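Local coordinates for protein extracellular PQQ-dependent sugar dehydrogenase (Coprinopsis cinerea, PDB 6JT6) that probably oxidises pyranose sugars with a pyrroloquinoline quinone cofactor and passes the electrons on through the haem of its cytochrome b domain, the part described here, at residues T5-S10 with V14-F19; G46-P51 with I57-G62; V117-N122 with Y184-L189. All coordinates share one frame; numbering follows the deposited sequence.

Contact 1 of 3, residues T5-S10 with V14-F19; sequences TQWYDS and VTFSRF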
loop_
_atom_site.group_PDB
_atom_site.type_symbol
_atom_site.label_atom_id
_atom_site.label_comp_id
_atom_site.label_asym_id
_atom_site.label_seq_id
_atom_site.Cartn_x
_atom_site.Cartn_y
_atom_site.Cartn_z
ATOM N N THR A 5 -10.880 8.744 4.353
ATOM C CA THR A 5 -12.174 8.372 4.908
ATOM C C THR A 5 -12.442 6.881 4.750
ATOM O O THR A 5 -11.866 6.230 3.877
ATOM C CB THR A 5 -13.319 9.155 4.240
ATOM O OG1 THR A 5 -13.239 8.968 2.825
ATOM C CG2 THR A 5 -13.239 10.651 4.578
ATOM N N GLN A 6 -13.320 6.354 5.600
ATOM C CA GLN A 6 -13.847 4.993 5.448
ATOM C C GLN A 6 -14.548 4.859 4.100
ATOM O O GLN A 6 -15.354 5.701 3.713
ATOM C CB GLN A 6 -14.772 4.602 6.615
ATOM C CG GLN A 6 -14.163 4.825 8.005
ATOM C CD GLN A 6 -13.635 3.574 8.702
ATOM O OE1 GLN A 6 -13.912 3.372 9.897
ATOM N NE2 GLN A 6 -12.860 2.736 7.982
ATOM N N TRP A 7 -14.195 3.819 3.365
ATOM C CA TRP A 7 -14.612 3.709 1.982
ATOM C C TRP A 7 -14.975 2.271 1.675
ATOM O O TRP A 7 -14.189 1.353 1.912
ATOM C CB TRP A 7 -13.480 4.185 1.080
ATOM C CG TRP A 7 -13.640 3.846 -0.359
ATOM C CD1 TRP A 7 -14.512 4.427 -1.273
ATOM C CD2 TRP A 7 -12.918 2.843 -1.077
ATOM N NE1 TRP A 7 -14.359 3.834 -2.514
ATOM C CE2 TRP A 7 -13.388 2.863 -2.421
ATOM C CE3 TRP A 7 -11.908 1.934 -0.723
ATOM C CZ2 TRP A 7 -12.867 2.006 -3.412
ATOM C CZ3 TRP A 7 -11.403 1.075 -1.710
ATOM C CH2 TRP A 7 -11.875 1.128 -3.035
ATOM N N TYR A 8 -16.174 2.082 1.141
ATOM C CA TYR A 8 -16.621 0.760 0.763
ATOM C C TYR A 8 -15.979 0.387 -0.554
ATOM O O TYR A 8 -16.144 1.087 -1.564
ATOM C CB TYR A 8 -18.161 0.737 0.671
ATOM C CG TYR A 8 -18.742 -0.598 0.259
ATOM C CD1 TYR A 8 -18.618 -1.730 1.081
ATOM C CD2 TYR A 8 -19.409 -0.734 -0.964
ATOM C CE1 TYR A 8 -19.183 -2.963 0.710
ATOM C CE2 TYR A 8 -19.963 -1.964 -1.357
ATOM C CZ TYR A 8 -19.853 -3.067 -0.525
ATOM O OH TYR A 8 -20.395 -4.267 -0.924
ATOM N N ASP A 9 -15.228 -0.712 -0.545
ATOM C CA ASP A 9 -14.652 -1.236 -1.768
ATOM C C ASP A 9 -15.708 -2.119 -2.434
ATOM O O ASP A 9 -15.916 -3.279 -2.063
ATOM C CB ASP A 9 -13.376 -2.016 -1.466
ATOM C CG ASP A 9 -12.708 -2.569 -2.706
ATOM O OD1 ASP A 9 -12.792 -1.961 -3.776
ATOM O OD2 ASP A 9 -12.073 -3.627 -2.594
ATOM N N SER A 10 -16.372 -1.545 -3.431
ATOM C CA SER A 10 -17.412 -2.245 -4.172
ATOM C C SER A 10 -16.906 -3.535 -4.846
ATOM O O SER A 10 -17.678 -4.480 -5.032
ATOM C CB SER A 10 -18.039 -1.277 -5.203
ATOM O OG SER A 10 -18.788 -1.985 -6.167
ATOM N N VAL A 14 -15.276 -5.267 1.108
ATOM C CA VAL A 14 -14.602 -4.870 2.344
ATOM C C VAL A 14 -14.545 -3.335 2.452
ATOM O O VAL A 14 -14.756 -2.644 1.473
ATOM C CB VAL A 14 -13.197 -5.543 2.544
ATOM C CG1 VAL A 14 -13.160 -7.019 2.092
ATOM C CG2 VAL A 14 -12.104 -4.741 1.901
ATOM N N THR A 15 -14.255 -2.806 3.636
ATOM C CA THR A 15 -14.146 -1.380 3.812
ATOM C C THR A 15 -12.699 -1.049 4.161
ATOM O O THR A 15 -12.055 -1.788 4.932
ATOM C CB THR A 15 -15.099 -0.835 4.914
ATOM O OG1 THR A 15 -14.704 -1.401 6.178
ATOM C CG2 THR A 15 -16.525 -1.185 4.599
ATOM N N PHE A 16 -12.173 0.020 3.542
ATOM C CA PHE A 16 -10.800 0.485 3.841
ATOM C C PHE A 16 -10.892 1.900 4.444
ATOM O O PHE A 16 -11.874 2.639 4.206
ATOM C CB PHE A 16 -9.967 0.603 2.556
ATOM C CG PHE A 16 -9.629 -0.702 1.887
ATOM C CD1 PHE A 16 -8.345 -1.269 2.021
ATOM C CD2 PHE A 16 -10.556 -1.346 1.040
ATOM C CE1 PHE A 16 -8.006 -2.482 1.374
ATOM C CE2 PHE A 16 -10.218 -2.533 0.381
ATOM C CZ PHE A 16 -8.967 -3.114 0.553
ATOM N N SER A 17 -9.858 2.281 5.190
ATOM C CA SER A 17 -9.556 3.696 5.356
ATOM C C SER A 17 -8.790 4.138 4.085
ATOM O O SER A 17 -7.624 3.728 3.849
ATOM C CB SER A 17 -8.742 3.932 6.632
ATOM O OG SER A 17 -8.345 5.283 6.691
ATOM N N ARG A 18 -9.446 4.959 3.270
ATOM C CA ARG A 18 -8.924 5.299 1.937
ATOM C C ARG A 18 -8.623 6.785 1.757
ATOM O O ARG A 18 -9.425 7.639 2.155
ATOM C CB ARG A 18 -9.898 4.865 0.843
ATOM C CG ARG A 18 -9.259 4.925 -0.536
ATOM C CD ARG A 18 -10.155 5.553 -1.599
ATOM N NE ARG A 18 -11.134 6.547 -1.149
ATOM C CZ ARG A 18 -12.128 6.976 -1.923
ATOM N NH1 ARG A 18 -12.238 6.522 -3.170
ATOM N NH2 ARG A 18 -12.999 7.873 -1.472
ATOM N N PHE A 19 -7.453 7.048 1.165
ATOM C CA PHE A 19 -6.993 8.377 0.776
ATOM C C PHE A 19 -7.067 8.369 -0.729
ATOM O O PHE A 19 -6.406 7.549 -1.396
ATOM C CB PHE A 19 -5.521 8.643 1.218
ATOM C CG PHE A 19 -4.932 9.956 0.687
ATOM C CD1 PHE A 19 -5.284 11.189 1.258
ATOM C CD2 PHE A 19 -4.042 9.957 -0.378
ATOM C CE1 PHE A 19 -4.758 12.398 0.771
ATOM C CE2 PHE A 19 -3.494 11.147 -0.873
ATOM C CZ PHE A 19 -3.856 12.378 -0.295
#
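Five backbone hydrogen bonds stitch Thr5-Ser10 to Val14-Phe19 as the two arms of an antiparallel beta hairpin. Thr5 and Arg18 form a hydrogen-bonded pair in which each amide finds the other's carbonyl, Arg18 N reaching Thr5 O at 2.8 Å. Trp7 and Phe16 repeat the pattern, with Trp7 N 2.7 Å from Phe16 O. Asp9 N to Val14 O, 2.8 Å, is the fifth bond and lies next to the turn. The carbonyls of Phe16 and Trp7 are used twice, since each also receives a CA-H...O contact, from Gln6 and from Thr15 respectively.

On the face carrying Thr5, Trp7, Phe16 and Arg18, the guanidinium of Arg18 lies flat on the indole, the planes only 9° apart and Arg18 CZ 3.8 Å from the centroid of the Trp7 five-membered ring. With CG anti to the arginine's backbone N, a bend at chi2 (-136°) lays CD over that ring in a CH-pi contact, and chi3 (29°) then turns NE and the guanidinium over the indole. Beside it, Phe16 CD2 touches Trp7 CZ3 at 3.8 Å.

Asp9 OD2 comes to the edge of the Phe16 ring, 3.7 Å from CE2, but its polar partners are Thr12 OG1 and a salt bridge to Arg115. Thr15 OG1 and the hydroxyl of Tyr185 are hydrogen-bonded. The chemistry thus divides the work: backbone bonds fix the register, a cation-pi stack spreads the arginine over the tryptophan, and the buried carboxylate is likely to stay ionised through Arg115.

Contact 2 of 3, residues G46-P51 with I57-G62; sequences GLFQGP and IGNSLG. With HEM (protoporphyrin IX containing Fe), chain C.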
loop_
_atom_site.group_PDB
_atom_site.type_symbol
_atom_site.label_atom_id
_atom_site.label_comp_id
_atom_site.label_asym_id
_atom_site.label_seq_id
_atom_site.Cartn_x
_atom_site.Cartn_y
_atom_site.Cartn_z
ATOM N N GLY A 46 -3.019 -3.506 2.762
ATOM C CA GLY A 46 -2.986 -2.285 1.953
ATOM C C GLY A 46 -3.650 -2.443 0.591
ATOM O O GLY A 46 -3.820 -3.556 0.087
ATOM N N LEU A 47 -4.016 -1.306 -0.005
ATOM C CA LEU A 47 -4.533 -1.267 -1.356
ATOM C C LEU A 47 -3.891 -0.100 -2.074
ATOM O O LEU A 47 -3.902 1.024 -1.548
ATOM C CB LEU A 47 -6.061 -1.098 -1.346
ATOM C CG LEU A 47 -6.709 -0.627 -2.679
ATOM C CD1 LEU A 47 -6.697 -1.701 -3.769
ATOM C CD2 LEU A 47 -8.140 -0.163 -2.454
ATOM N N PHE A 48 -3.328 -0.384 -3.251
ATOM C CA PHE A 48 -2.903 0.649 -4.196
ATOM C C PHE A 48 -3.841 0.493 -5.373
ATOM O O PHE A 48 -3.942 -0.593 -5.942
ATOM C CB PHE A 48 -1.479 0.410 -4.705
ATOM C CG PHE A 48 -0.400 0.509 -3.645
ATOM C CD1 PHE A 48 -0.471 1.454 -2.611
ATOM C CD2 PHE A 48 0.732 -0.325 -3.719
ATOM C CE1 PHE A 48 0.566 1.545 -1.674
ATOM C CE2 PHE A 48 1.756 -0.232 -2.775
ATOM C CZ PHE A 48 1.668 0.698 -1.767
ATOM N N GLN A 49 -4.472 1.589 -5.777
ATOM C CA GLN A 49 -5.387 1.551 -6.909
ATOM C C GLN A 49 -5.150 2.792 -7.743
ATOM O O GLN A 49 -5.010 3.887 -7.206
ATOM C CB GLN A 49 -6.840 1.505 -6.427
ATOM C CG GLN A 49 -7.860 1.461 -7.568
ATOM C CD GLN A 49 -9.226 0.989 -7.092
ATOM O OE1 GLN A 49 -9.365 -0.109 -6.580
ATOM N NE2 GLN A 49 -10.238 1.830 -7.265
ATOM N N GLY A 50 -5.127 2.641 -9.053
ATOM C CA GLY A 50 -5.057 3.817 -9.878
ATOM C C GLY A 50 -5.406 3.502 -11.309
ATOM O O GLY A 50 -5.783 2.362 -11.603
ATOM N N PRO A 51 -5.285 4.512 -12.192
ATOM C CA PRO A 51 -5.480 4.357 -13.639
ATOM C C PRO A 51 -4.623 3.201 -14.134
ATOM O O PRO A 51 -3.490 3.063 -13.691
ATOM C CB PRO A 51 -4.953 5.698 -14.212
ATOM C CG PRO A 51 -5.147 6.655 -13.087
ATOM C CD PRO A 51 -4.739 5.849 -11.869
ATOM N N ILE A 57 2.697 2.725 -8.048
ATOM C CA ILE A 57 1.986 3.375 -6.956
ATOM C C ILE A 57 2.649 2.872 -5.671
ATOM O O ILE A 57 2.857 1.664 -5.505
ATOM C CB ILE A 57 0.495 2.977 -6.942
ATOM C CG1 ILE A 57 -0.137 3.124 -8.337
ATOM C CG2 ILE A 57 -0.275 3.757 -5.828
ATOM C CD1 ILE A 57 -1.526 2.486 -8.466
ATOM N N GLY A 58 2.959 3.796 -4.769
ATOM C CA GLY A 58 3.703 3.481 -3.563
ATOM C C GLY A 58 3.391 4.341 -2.358
ATOM O O GLY A 58 2.608 5.295 -2.427
ATOM N N ASN A 59 3.951 3.944 -1.218
ATOM C CA ASN A 59 3.736 4.702 0.005
ATOM C C ASN A 59 5.028 4.855 0.788
ATOM O O ASN A 59 6.063 4.328 0.404
ATOM C CB ASN A 59 2.613 4.087 0.882
ATOM C CG ASN A 59 2.888 2.646 1.292
ATOM O OD1 ASN A 59 4.022 2.193 1.303
ATOM N ND2 ASN A 59 1.829 1.920 1.641
ATOM N N SER A 60 4.940 5.608 1.875
ATOM C CA SER A 60 5.919 5.568 2.943
ATOM C C SER A 60 5.105 5.342 4.210
ATOM O O SER A 60 4.117 6.048 4.453
ATOM C CB SER A 60 6.685 6.875 3.036
ATOM O OG SER A 60 7.422 6.869 4.257
ATOM N N LEU A 61 5.531 4.371 5.012
ATOM C CA LEU A 61 4.809 4.006 6.234
ATOM C C LEU A 61 5.040 4.990 7.407
ATOM O O LEU A 61 4.391 4.886 8.430
ATOM C CB LEU A 61 5.077 2.524 6.607
ATOM C CG LEU A 61 4.774 1.419 5.569
ATOM C CD1 LEU A 61 4.956 0.018 6.175
ATOM C CD2 LEU A 61 3.366 1.596 4.979
ATOM N N GLY A 62 5.952 5.945 7.233
ATOM C CA GLY A 62 6.220 6.944 8.262
ATOM C C GLY A 62 6.109 8.365 7.757
ATOM O O GLY A 62 6.442 9.275 8.493
HETATM C CHA HEM C . 9.545 12.865 -1.929
HETATM C CHB HEM C . 13.259 11.587 -4.803
HETATM C CHC HEM C . 11.431 7.124 -5.239
HETATM C CHD HEM C . 8.230 8.193 -1.670
HETATM C C1A HEM C . 10.682 12.916 -2.715
HETATM C C2A HEM C . 11.413 14.099 -2.995
HETATM C C3A HEM C . 12.451 13.727 -3.817
HETATM C C4A HEM C . 12.370 12.325 -4.042
HETATM C CMA HEM C . 13.519 14.641 -4.398
HETATM C CAA HEM C . 11.112 15.501 -2.486
HETATM C CBA HEM C . 9.790 16.081 -3.017
HETATM C CGA HEM C . 9.633 16.042 -4.515
HETATM O O1A HEM C . 8.779 15.305 -5.074
HETATM O O2A HEM C . 10.367 16.766 -5.222
HETATM C C1B HEM C . 13.077 10.263 -5.193
HETATM C C2B HEM C . 13.927 9.600 -6.143
HETATM C C3B HEM C . 13.386 8.341 -6.306
HETATM C C4B HEM C . 12.204 8.271 -5.414
HETATM C CMB HEM C . 15.154 10.216 -6.845
HETATM C CAB HEM C . 13.824 7.191 -7.146
HETATM C CBB HEM C . 14.365 7.322 -8.352
HETATM C C1C HEM C . 10.438 6.986 -4.230
HETATM C C2C HEM C . 9.712 5.802 -3.964
HETATM C C3C HEM C . 8.797 6.089 -2.943
HETATM C C4C HEM C . 8.951 7.485 -2.605
HETATM C CMC HEM C . 9.972 4.480 -4.663
HETATM C CAC HEM C . 7.855 5.124 -2.308
HETATM C CBC HEM C . 7.259 4.143 -3.019
HETATM C C1D HEM C . 8.311 9.588 -1.541
HETATM C C2D HEM C . 7.428 10.341 -0.625
HETATM C C3D HEM C . 7.799 11.626 -0.673
HETATM C C4D HEM C . 8.928 11.653 -1.627
HETATM C CMD HEM C . 6.302 9.812 0.225
HETATM C CAD HEM C . 7.145 12.801 0.052
HETATM C CBD HEM C . 7.581 12.991 1.493
HETATM C CGD HEM C . 8.979 13.548 1.504
HETATM O O1D HEM C . 9.949 12.931 2.023
HETATM O O2D HEM C . 9.173 14.637 0.947
HETATM N NA HEM C . 11.267 11.840 -3.390
HETATM N NB HEM C . 12.088 9.452 -4.797
HETATM N NC HEM C . 9.934 7.990 -3.435
HETATM N ND HEM C . 9.230 10.417 -2.104
HETATM FE FE HEM C . 10.611 9.959 -3.386
#
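Phe48 and its main partner Ile57 carry most of this buried contact, which reaches from strand 43-51 across to strand 56-60 without backbone hydrogen bonds between the two; the segment axes stay 7.4 Å apart at their closest.

The apolar contacts begin at the base of the phenylalanine. Phe48 CB meets Ile57 CG2 at 3.7 Å as the two side chains run past each other in opposite directions. With CG1 anti to its carbonyl carbon (chi1 -49°) and the chain continuing extended, Ile57 carries CD1 over the backbone of the facing strand, 3.7 Å from Gly50 N.

Contacts with the ring's face come from backbone atoms. Ile57 O lies over the rim, 3.4 Å from Phe48 CD2, and Gly58 CA makes a CH-pi contact on the ring, 4.3 Å from its centroid.

The one polar side chain at the ring, Asn59, comes to its edge. Its amide stands steeply to the ring, 72° between the planes, with ND2 3.6 Å from Phe48 CE1; this buried amide is satisfied by Tyr30 OH at ND2 and Leu71 N at OD1. With only a methyl at Phe48's position, as in an alanine, a gap would probably open beside Ile57 O and Gly58 CA, and the Asn59 amide would lose the ring edge it rests against.

Haem contacts lie on the strand 56-60 side: Asn59 O is 3.3 Å from HEM CAC, and Gly58 CA packs on the vinyl carbon HEM CBC at 3.7 Å. Two sheets meeting through side chains, with the cofactor beyond one of them, are consistent with the beta-sandwich haem domain of the cellobiose dehydrogenase cytochrome family.

Contact 3 of 3, residues V117-N122 with Y184-L189; sequences VYRCQN and YYLQQL. With NAG (2-acetamido-2-deoxy-beta-D-glucopyranose), chain B.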
loop_
_atom_site.group_PDB
_atom_site.type_symbol
_atom_site.label_atom_id
_atom_site.label_comp_id
_atom_site.label_asym_id
_atom_site.label_seq_id
_atom_site.Cartn_x
_atom_site.Cartn_y
_atom_site.Cartn_z
ATOM N N VAL A 117 -3.424 -5.302 -4.052
ATOM C CA VAL A 117 -3.952 -5.471 -2.714
ATOM C C VAL A 117 -2.951 -6.374 -1.999
ATOM O O VAL A 117 -2.538 -7.406 -2.532
ATOM C CB VAL A 117 -5.340 -6.153 -2.735
ATOM C CG1 VAL A 117 -5.946 -6.200 -1.318
ATOM C CG2 VAL A 117 -6.258 -5.472 -3.743
ATOM N N TYR A 118 -2.539 -5.990 -0.797
ATOM C CA TYR A 118 -1.428 -6.706 -0.198
ATOM C C TYR A 118 -1.587 -6.839 1.313
ATOM O O TYR A 118 -2.257 -6.019 1.960
ATOM C CB TYR A 118 -0.076 -6.034 -0.581
ATOM C CG TYR A 118 0.040 -4.611 -0.075
ATOM C CD1 TYR A 118 0.552 -4.335 1.214
ATOM C CD2 TYR A 118 -0.370 -3.519 -0.877
ATOM C CE1 TYR A 118 0.625 -3.034 1.676
ATOM C CE2 TYR A 118 -0.271 -2.210 -0.427
ATOM C CZ TYR A 118 0.215 -1.971 0.861
ATOM O OH TYR A 118 0.332 -0.663 1.343
ATOM N N ARG A 119 -0.998 -7.910 1.836
ATOM C CA ARG A 119 -0.774 -8.060 3.258
ATOM C C ARG A 119 0.667 -7.696 3.568
ATOM O O ARG A 119 1.574 -8.123 2.890
ATOM C CB ARG A 119 -1.072 -9.502 3.678
ATOM C CG ARG A 119 -1.125 -9.735 5.203
ATOM C CD ARG A 119 -0.957 -11.241 5.483
ATOM N NE ARG A 119 -1.256 -11.570 6.867
ATOM C CZ ARG A 119 -1.195 -12.802 7.351
ATOM N NH1 ARG A 119 -0.829 -13.798 6.547
ATOM N NH2 ARG A 119 -1.474 -13.024 8.631
ATOM N N CYS A 120 0.876 -6.929 4.633
ATOM C CA CYS A 120 2.217 -6.492 5.008
ATOM C C CYS A 120 2.447 -6.908 6.434
ATOM O O CYS A 120 1.900 -6.296 7.366
ATOM C CB CYS A 120 2.339 -4.967 4.923
ATOM S SG CYS A 120 4.036 -4.336 4.744
ATOM N N GLN A 121 3.277 -7.918 6.622
ATOM C CA GLN A 121 3.568 -8.375 7.972
ATOM C C GLN A 121 4.952 -7.957 8.350
ATOM O O GLN A 121 5.842 -7.902 7.485
ATOM C CB GLN A 121 3.500 -9.891 8.045
ATOM C CG GLN A 121 2.104 -10.430 7.963
ATOM C CD GLN A 121 2.142 -11.925 7.793
ATOM O OE1 GLN A 121 2.318 -12.425 6.673
ATOM N NE2 GLN A 121 2.000 -12.649 8.899
ATOM N N ASN A 122 5.144 -7.708 9.644
ATOM C CA ASN A 122 6.393 -7.134 10.145
ATOM C C ASN A 122 6.636 -5.760 9.485
ATOM O O ASN A 122 7.710 -5.475 8.930
ATOM C CB ASN A 122 7.569 -8.099 9.896
ATOM C CG ASN A 122 8.830 -7.678 10.625
ATOM O OD1 ASN A 122 8.771 -6.950 11.641
ATOM N ND2 ASN A 122 9.986 -8.125 10.113
ATOM N N TYR A 184 -11.569 -11.583 8.892
ATOM C CA TYR A 184 -12.610 -11.798 7.875
ATOM C C TYR A 184 -12.245 -11.083 6.577
ATOM O O TYR A 184 -12.303 -11.683 5.495
ATOM C CB TYR A 184 -13.980 -11.292 8.372
ATOM C CG TYR A 184 -15.059 -11.264 7.314
ATOM C CD1 TYR A 184 -15.535 -12.465 6.732
ATOM C CD2 TYR A 184 -15.612 -10.040 6.877
ATOM C CE1 TYR A 184 -16.531 -12.443 5.756
ATOM C CE2 TYR A 184 -16.612 -10.006 5.900
ATOM C CZ TYR A 184 -17.067 -11.210 5.341
ATOM O OH TYR A 184 -18.049 -11.194 4.367
ATOM N N TYR A 185 -11.857 -9.803 6.700
ATOM C CA TYR A 185 -11.430 -9.007 5.552
ATOM C C TYR A 185 -10.216 -9.639 4.861
ATOM O O TYR A 185 -10.173 -9.703 3.632
ATOM C CB TYR A 185 -11.113 -7.553 5.983
ATOM C CG TYR A 185 -12.333 -6.663 6.165
ATOM C CD1 TYR A 185 -13.594 -7.031 5.650
ATOM C CD2 TYR A 185 -12.225 -5.424 6.828
ATOM C CE1 TYR A 185 -14.712 -6.202 5.815
ATOM C CE2 TYR A 185 -13.326 -4.554 6.948
ATOM C CZ TYR A 185 -14.570 -4.945 6.460
ATOM O OH TYR A 185 -15.677 -4.095 6.575
ATOM N N LEU A 186 -9.249 -10.119 5.653
ATOM C CA LEU A 186 -8.036 -10.744 5.115
ATOM C C LEU A 186 -8.381 -11.952 4.287
ATOM O O LEU A 186 -7.881 -12.083 3.176
ATOM C CB LEU A 186 -7.034 -11.125 6.210
ATOM C CG LEU A 186 -5.696 -11.791 5.781
ATOM C CD1 LEU A 186 -4.888 -10.925 4.815
ATOM C CD2 LEU A 186 -4.833 -12.157 7.001
ATOM N N GLN A 187 -9.211 -12.838 4.842
ATOM C CA GLN A 187 -9.696 -14.038 4.117
ATOM C C GLN A 187 -10.445 -13.658 2.853
ATOM O O GLN A 187 -10.170 -14.218 1.779
ATOM C CB GLN A 187 -10.554 -14.947 5.026
ATOM C CG GLN A 187 -11.241 -16.131 4.318
ATOM C CD GLN A 187 -12.524 -15.781 3.565
ATOM O OE1 GLN A 187 -13.453 -15.133 4.106
ATOM N NE2 GLN A 187 -12.581 -16.184 2.308
ATOM N N GLN A 188 -11.403 -12.742 2.967
ATOM C CA GLN A 188 -12.228 -12.336 1.796
ATOM C C GLN A 188 -11.352 -11.817 0.652
ATOM O O GLN A 188 -11.556 -12.163 -0.493
ATOM C CB GLN A 188 -13.246 -11.248 2.167
ATOM C CG GLN A 188 -14.421 -11.730 2.996
ATOM C CD GLN A 188 -15.381 -12.605 2.210
ATOM O OE1 GLN A 188 -15.954 -12.159 1.229
ATOM N NE2 GLN A 188 -15.543 -13.872 2.633
ATOM N N LEU A 189 -10.357 -10.990 0.985
ATOM C CA LEU A 189 -9.509 -10.403 -0.043
ATOM C C LEU A 189 -8.568 -11.452 -0.652
ATOM O O LEU A 189 -8.287 -11.409 -1.851
ATOM C CB LEU A 189 -8.714 -9.208 0.542
ATOM C CG LEU A 189 -9.502 -7.930 0.920
ATOM C CD1 LEU A 189 -8.622 -6.980 1.724
ATOM C CD2 LEU A 189 -9.985 -7.265 -0.359
HETATM C C1 NAG B . 11.261 -7.814 10.721
HETATM C C2 NAG B . 12.277 -8.948 10.614
HETATM C C3 NAG B . 13.613 -8.547 11.252
HETATM C C4 NAG B . 14.120 -7.175 10.783
HETATM C C5 NAG B . 13.034 -6.094 10.924
HETATM C C6 NAG B . 13.450 -4.842 10.160
HETATM C C7 NAG B . 11.205 -11.175 10.812
HETATM C C8 NAG B . 10.688 -12.129 11.858
HETATM N N2 NAG B . 11.721 -10.066 11.337
HETATM O O3 NAG B . 14.580 -9.535 10.912
HETATM O O4 NAG B . 15.305 -6.821 11.533
HETATM O O5 NAG B . 11.771 -6.523 10.382
HETATM O O6 NAG B . 12.613 -3.709 10.453
HETATM O O7 NAG B . 11.158 -11.411 9.607
#
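Arg119 runs out from its strand fully extended, CG anti to the backbone N (chi1 -169°) and every later torsion near 180°, which brings its shaft and guanidinium to Leu186 on the helix. Leu186 likewise has CG anti to its backbone N (chi1 -180°), and its two methyls divide the arginine between them. CD1 rests against the aliphatic part, 4.0 Å from Arg119 CG, while CD2 lies over a face of the guanidinium, 3.6 Å from Arg119 NE. The two side chains cross at about a right angle. On the opposite face of the guanidinium sits the amide carbon CD of Gln121, so the flat group is held between a methyl and an amide, and its NE forms a salt bridge with Glu43.

Helix 182-191 packs here against the sheet containing strand 113-121, one of the two sheets of the domain, near the C-terminal end of the chain. Deeper in, Val117 CG1 meets Leu189 CD1 at 4.1 Å, again nearly at right angles, and Leu189 also touches Ile31 of strand 26-33 and Ile45 of strand 43-51.

Beyond the helix contact, the strand leads to Cys120, in a disulfide with Cys123, and then to Asn122, whose ND2 is bonded covalently to NAG C1 at 1.4 Å. This N-linked sugar is also hydrogen-bonded by Tyr96 OH, and Asn122 ND2 keeps a hydrogen bond to Gly98 O.

How the contacts relate
The centres of the three contacts lie about 14 Å from one another, and one sheet reaches all of them. Between contacts 1 and 2 the bridge is Leu47, whose CD2 packs 3.6 Å from Trp7 CZ3 and whose CB lies equally close to Phe16 CE1. Contacts 1 and 3 meet at the helix, where Val14 CB is 3.5 Å from Tyr185 CD1 and Val14 also packs on Leu189. Strands 43-51 and 113-121 are neighbours, so Gly46 N stands 2.7 Å from Tyr118 O, joining contacts 2 and 3. Of the three, contact 2 borders the haem, through Gly58 and Asn59, whereas contact 3 carries the glycan, about 14 Å between nearest atoms of the Asn59 side chain and the sugar.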